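Local coordinates for protein glycerophosphodiester phosphodiesterase (Thermotoga maritima, PDB 1O1Z) that belongs to the glycerophosphodiester phosphodiesterase family, whose members are built on a TIM-barrel fold of parallel strands ringed by helices, at residues R75-V79 / S80-E84; R113-A116 / D117-E121. One frame throughout, in Å; residues are numbered along the deposited sequence. Where two conformers were deposited one is given.

Interaction 1: residues R75-V79 / S80-E84; sequences RDATV and SELKE
Thr78 and Glu81 grip each other twice where the chain turns into helix 79-85. OG1 of Thr78 accepts from the amide N of Glu81 at 3.1 Å, and in return OE1 of Glu81 accepts from the amide N of Thr78 at 3.0 Å. The latter donor comes in from above the carboxylate, 43° out of its plane. Thr78 places its hydroxyl between its own N and carbonyl carbon (chi1 65°), which turns OG1 toward the first helical turn. Glu81 swings CG back beside its backbone N (chi1 -73°) and then runs extended, long enough to reach over the start of the helix, with CG 3.2 Å from OG1 of Thr78. This reciprocal exchange is a capping box with Thr78 as N-cap: a short hydroxyl side chain serves one helix amide, and a longer acid serves the amide of the cap residue. OE1 of Glu81 also receives a hydrogen bond from a water 2.7 Å away, which donates its other one to Asp76 O. A carboxylate beside a helix N-terminus is probably stabilised by the amides gathered there.

Three further amides of this turn have partners: Val79 N donates to Asp53 OD1, Leu82 N to Thr78 O at 2.9 Å and Lys83 N to Val79 O. Just outside the box, CB of Ala77 touches CD2 of Leu82 at 3.6 Å; apolar residues flanking the cap in this way form a hydrophobic staple. Val79 and Lys83 run side by side, CG1 of Val79 lying 3.8 Å from CE of Lys83; the aliphatic part of the lysine follows one side of the valine, whose side chain also meets Ser51, Lys55 and Thr92, while NZ goes on to Glu95 and the carbonyl of Ile90.

Interaction 2: residues R113-A116 / D117-E121; sequences REAA and DAVLE
The opening turn of helix 116-123, entered by the loop after barrel strand 105-110, is where Ala115 and Ala116 meet Val119 and Leu120. Val119 N donates to Ala115 O at 3.0 Å and Leu120 N to Ala116 O at 2.9 Å, so the regular i to i+4 pattern is established here. One and two residues earlier it is completed by solvent. A water accepts a hydrogen bond from Asp117 N and donates one to Arg113 O, 2.9 Å away; a second accepts from Ala118 N and donates to Glu114 O at 2.6 Å. Each water thus stands in the place of a direct i to i+4 bond. Arg113 O is gripped twice, since Ala116 N also donates to it.

Small and branched side chains line the buried side of this turn. With CG1 anti to the backbone N (chi1 167°), Val119 holds CG2 beside that N, where it packs 3.2 Å from Ala115 O and 4.4 Å from Ala115 CB. The two residues face the sheet, the methyl group of Ala115 against Leu50 and the branched Val119 against Val48 and Val56. Leu120 has its CG beside its own backbone N (chi1 -73°), 3.4 Å from Ala116 O, and with Ala116 it leans on Phe143. Asp117, on the exposed side, pairs with Lys142, and Arg113 with Glu141, so two salt bridges tie this turn to the end of helix 136-142. An acid in the first turn is also likely to be favoured by the helix dipole. Ala115, Ala118 and Val119 turn to the strands, Ala116 and Leu120 to helix 136-142 and the loop after it: this is the packing of an outer helix in a TIM barrel, set against both the sheet and the neighbouring helix.

Both contacts are helix beginnings on the same chain, interaction 1 closing before interaction 2 opens, but they solve the problem of the first-turn amides differently: a side-chain box in 75-84, two bridging waters in 113-121. Their centres lie 18 Å apart, though the nearest atoms come within about 4 Å without touching. Arg75 helps connect the two regions through the salt bridge of its NH2 to Glu112, directly before interaction 2, while NH1 pairs with Glu62. The sodium ion belongs to the neighbourhood of interaction 2: Ser123 and Arg126 form its site, the Leu120 side chain is about 8 Å from it, and Ser123 OG is hydrogen-bonded to Val119 O.

Interaction 1: residues R75-V79 / S80-E84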
loop_
_atom_site.group_PDB
_atom_site.type_symbol
_atom_site.label_atom_id
_atom_site.label_comp_id
_atom_site.label_asym_id
_atom_site.label_seq_id
_atom_site.Cartn_x
_atom_site.Cartn_y
_atom_site.Cartn_z
ATOM N N ARG A 75 9.951 -9.920 -14.272
ATOM C CA ARG A 75 9.495 -9.714 -15.643
ATOM C C ARG A 75 10.152 -10.658 -16.652
ATOM O O ARG A 75 9.772 -10.654 -17.826
ATOM C CB ARG A 75 9.669 -8.266 -16.082
ATOM C CG ARG A 75 11.094 -7.781 -16.233
ATOM C CD ARG A 75 11.166 -6.303 -16.657
ATOM N NE ARG A 75 10.702 -5.469 -15.562
ATOM C CZ ARG A 75 11.476 -4.953 -14.596
ATOM N NH1 ARG A 75 12.783 -5.139 -14.596
ATOM N NH2 ARG A 75 10.913 -4.251 -13.609
ATOM N N ASP A 76 11.122 -11.442 -16.198
ATOM C CA ASP A 76 11.865 -12.363 -17.037
ATOM C C ASP A 76 11.294 -13.785 -16.939
ATOM O O ASP A 76 11.754 -14.672 -17.661
ATOM C CB ASP A 76 13.337 -12.379 -16.617
ATOM C CG ASP A 76 14.128 -11.165 -17.100
ATOM O OD1 ASP A 76 13.627 -10.352 -17.900
ATOM O OD2 ASP A 76 15.300 -10.977 -16.730
ATOM N N ALA A 77 10.342 -14.000 -16.041
ATOM C CA ALA A 77 9.763 -15.323 -15.817
ATOM C C ALA A 77 8.249 -15.250 -15.916
ATOM O O ALA A 77 7.632 -14.253 -15.527
ATOM C CB ALA A 77 10.165 -15.843 -14.461
ATOM N N THR A 78 7.629 -16.328 -16.403
ATOM C CA THR A 78 6.178 -16.426 -16.372
ATOM C C THR A 78 5.675 -16.671 -14.944
ATOM O O THR A 78 6.428 -17.090 -14.048
ATOM C CB THR A 78 5.682 -17.579 -17.260
ATOM O OG1 THR A 78 6.157 -18.822 -16.709
ATOM C CG2 THR A 78 6.244 -17.478 -18.681
ATOM N N VAL A 79 4.390 -16.455 -14.719
ATOM C CA VAL A 79 3.821 -16.760 -13.404
ATOM C C VAL A 79 4.110 -18.209 -12.975
ATOM O O VAL A 79 4.542 -18.452 -11.851
ATOM C CB VAL A 79 2.301 -16.481 -13.338
ATOM C CG1 VAL A 79 1.721 -16.960 -12.035
ATOM C CG2 VAL A 79 2.019 -14.991 -13.489
ATOM N N SER A 80 3.918 -19.159 -13.885
ATOM C CA SER A 80 4.185 -20.563 -13.587
ATOM C C SER A 80 5.644 -20.776 -13.176
ATOM O O SER A 80 5.927 -21.470 -12.207
ATOM C CB SER A 80 3.829 -21.443 -14.785
ATOM O OG SER A 80 4.028 -22.810 -14.432
ATOM N N GLU A 81 6.577 -20.166 -13.925
ATOM C CA GLU A 81 8.003 -20.268 -13.615
ATOM C C GLU A 81 8.329 -19.670 -12.244
ATOM O O GLU A 81 9.094 -20.242 -11.487
ATOM C CB GLU A 81 8.815 -19.581 -14.706
ATOM C CG GLU A 81 8.824 -20.403 -15.989
ATOM C CD GLU A 81 9.326 -19.670 -17.220
ATOM O OE1 GLU A 81 9.558 -18.431 -17.194
ATOM O OE2 GLU A 81 9.474 -20.353 -18.258
ATOM N N LEU A 82 7.714 -18.536 -11.932
ATOM C CA LEU A 82 7.903 -17.893 -10.632
ATOM C C LEU A 82 7.390 -18.746 -9.488
ATOM O O LEU A 82 8.012 -18.850 -8.449
ATOM C CB LEU A 82 7.245 -16.513 -10.607
ATOM C CG LEU A 82 7.907 -15.502 -11.545
ATOM C CD1 LEU A 82 7.028 -14.278 -11.750
ATOM C CD2 LEU A 82 9.296 -15.122 -11.031
ATOM N N LYS A 83 6.230 -19.350 -9.679
ATOM C CA LYS A 83 5.688 -20.267 -8.683
ATOM C C LYS A 83 6.565 -21.511 -8.512
ATOM O O LYS A 83 6.751 -21.980 -7.399
ATOM C CB LYS A 83 4.258 -20.636 -9.070
ATOM C CG LYS A 83 3.292 -19.488 -8.731
ATOM C CD LYS A 83 1.859 -19.768 -9.029
ATOM C CE LYS A 83 0.966 -18.594 -8.644
ATOM N NZ LYS A 83 0.660 -18.504 -7.198
ATOM N N GLU A 84 7.115 -22.034 -9.601
ATOM C CA GLU A 84 8.013 -23.167 -9.491
ATOM C C GLU A 84 9.253 -22.781 -8.680
ATOM O O GLU A 84 9.669 -23.505 -7.792
ATOM C CB GLU A 84 8.432 -23.675 -10.881
ATOM C CG GLU A 84 7.287 -24.206 -11.738
ATOM C CD GLU A 84 7.585 -24.168 -13.237
ATOM O OE1 GLU A 84 8.695 -24.578 -13.626
ATOM O OE2 GLU A 84 6.715 -23.728 -14.036
HETATM O O HOH W 1 10.857 -16.976 -19.044
#

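Interaction 2: residues R113-A116 / D117-E121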
loop_
_atom_site.group_PDB
_atom_site.type_symbol
_atom_site.label_atom_id
_atom_site.label_comp_id
_atom_site.label_asym_id
_atom_site.label_seq_id
_atom_site.Cartn_x
_atom_site.Cartn_y
_atom_site.Cartn_z
ATOM N N ARG A 113 4.704 1.322 -14.008
ATOM C CA ARG A 113 3.646 1.909 -14.841
ATOM C C ARG A 113 3.049 0.906 -15.801
ATOM O O ARG A 113 1.853 0.910 -16.049
ATOM C CB ARG A 113 4.146 3.137 -15.613
ATOM C CG ARG A 113 3.254 3.575 -16.801
ATOM C CD ARG A 113 3.780 4.803 -17.561
ATOM N NE ARG A 113 3.550 6.058 -16.802
ATOM C CZ ARG A 113 2.474 6.803 -16.912
ATOM N NH1 ARG A 113 1.489 6.377 -17.710
ATOM N NH2 ARG A 113 2.367 7.968 -16.234
ATOM N N GLU A 114 3.880 0.030 -16.353
ATOM C CA GLU A 114 3.385 -0.941 -17.327
ATOM C C GLU A 114 2.366 -1.934 -16.771
ATOM O O GLU A 114 1.667 -2.577 -17.541
ATOM C CB GLU A 114 4.555 -1.671 -18.002
ATOM C CG GLU A 114 5.474 -2.423 -17.062
ATOM C CD GLU A 114 6.687 -1.602 -16.579
ATOM O OE1 GLU A 114 6.659 -0.333 -16.540
ATOM O OE2 GLU A 114 7.711 -2.240 -16.201
ATOM N N ALA A 115 2.285 -2.054 -15.439
ATOM C CA ALA A 115 1.291 -2.916 -14.796
ATOM C C ALA A 115 -0.059 -2.254 -14.635
ATOM O O ALA A 115 -1.034 -2.922 -14.334
ATOM C CB ALA A 115 1.788 -3.377 -13.439
ATOM N N ALA A 116 -0.129 -0.935 -14.816
ATOM C CA ALA A 116 -1.339 -0.193 -14.457
ATOM C C ALA A 116 -2.576 -0.643 -15.229
ATOM O O ALA A 116 -3.624 -0.858 -14.612
ATOM C CB ALA A 116 -1.120 1.291 -14.646
ATOM N N ASP A 117 -2.480 -0.823 -16.543
ATOM C CA ASP A 117 -3.682 -1.195 -17.304
ATOM C C ASP A 117 -4.209 -2.564 -16.858
ATOM O O ASP A 117 -5.423 -2.740 -16.688
ATOM C CB ASP A 117 -3.406 -1.198 -18.793
ATOM C CG ASP A 117 -3.314 0.214 -19.381
ATOM O OD1 ASP A 117 -3.816 1.186 -18.774
ATOM O OD2 ASP A 117 -2.773 0.434 -20.464
ATOM N N ALA A 118 -3.314 -3.539 -16.667
ATOM C CA ALA A 118 -3.717 -4.860 -16.204
ATOM C C ALA A 118 -4.328 -4.842 -14.805
ATOM O O ALA A 118 -5.280 -5.557 -14.523
ATOM C CB ALA A 118 -2.541 -5.814 -16.250
ATOM N N VAL A 119 -3.780 -4.020 -13.930
ATOM C CA VAL A 119 -4.305 -3.874 -12.583
ATOM C C VAL A 119 -5.714 -3.278 -12.642
ATOM O O VAL A 119 -6.604 -3.753 -11.954
ATOM C CB VAL A 119 -3.393 -2.994 -11.713
ATOM C CG1 VAL A 119 -4.082 -2.584 -10.419
ATOM C CG2 VAL A 119 -2.088 -3.734 -11.431
ATOM N N LEU A 120 -5.905 -2.243 -13.442
ATOM C CA LEU A 120 -7.221 -1.605 -13.548
ATOM C C LEU A 120 -8.260 -2.576 -14.094
ATOM O O LEU A 120 -9.387 -2.596 -13.624
ATOM C CB LEU A 120 -7.143 -0.325 -14.357
ATOM C CG LEU A 120 -6.453 0.793 -13.564
ATOM C CD1 LEU A 120 -6.017 1.935 -14.470
ATOM C CD2 LEU A 120 -7.416 1.294 -12.430
ATOM N N GLU A 121 -7.879 -3.402 -15.062
ATOM C CA GLU A 121 -8.823 -4.337 -15.637
ATOM C C GLU A 121 -9.278 -5.364 -14.611
ATOM O O GLU A 121 -10.495 -5.615 -14.463
ATOM C CB GLU A 121 -8.212 -4.995 -16.883
ATOM C CG GLU A 121 -9.187 -5.862 -17.659
ATOM C CD GLU A 121 -10.424 -5.105 -18.131
ATOM O OE1 GLU A 121 -10.322 -3.897 -18.487
ATOM O OE2 GLU A 121 -11.519 -5.717 -18.146
HETATM O O HOH W 2 -0.194 0.335 -17.969
HETATM O O HOH W 3 -0.756 -3.517 -17.936
#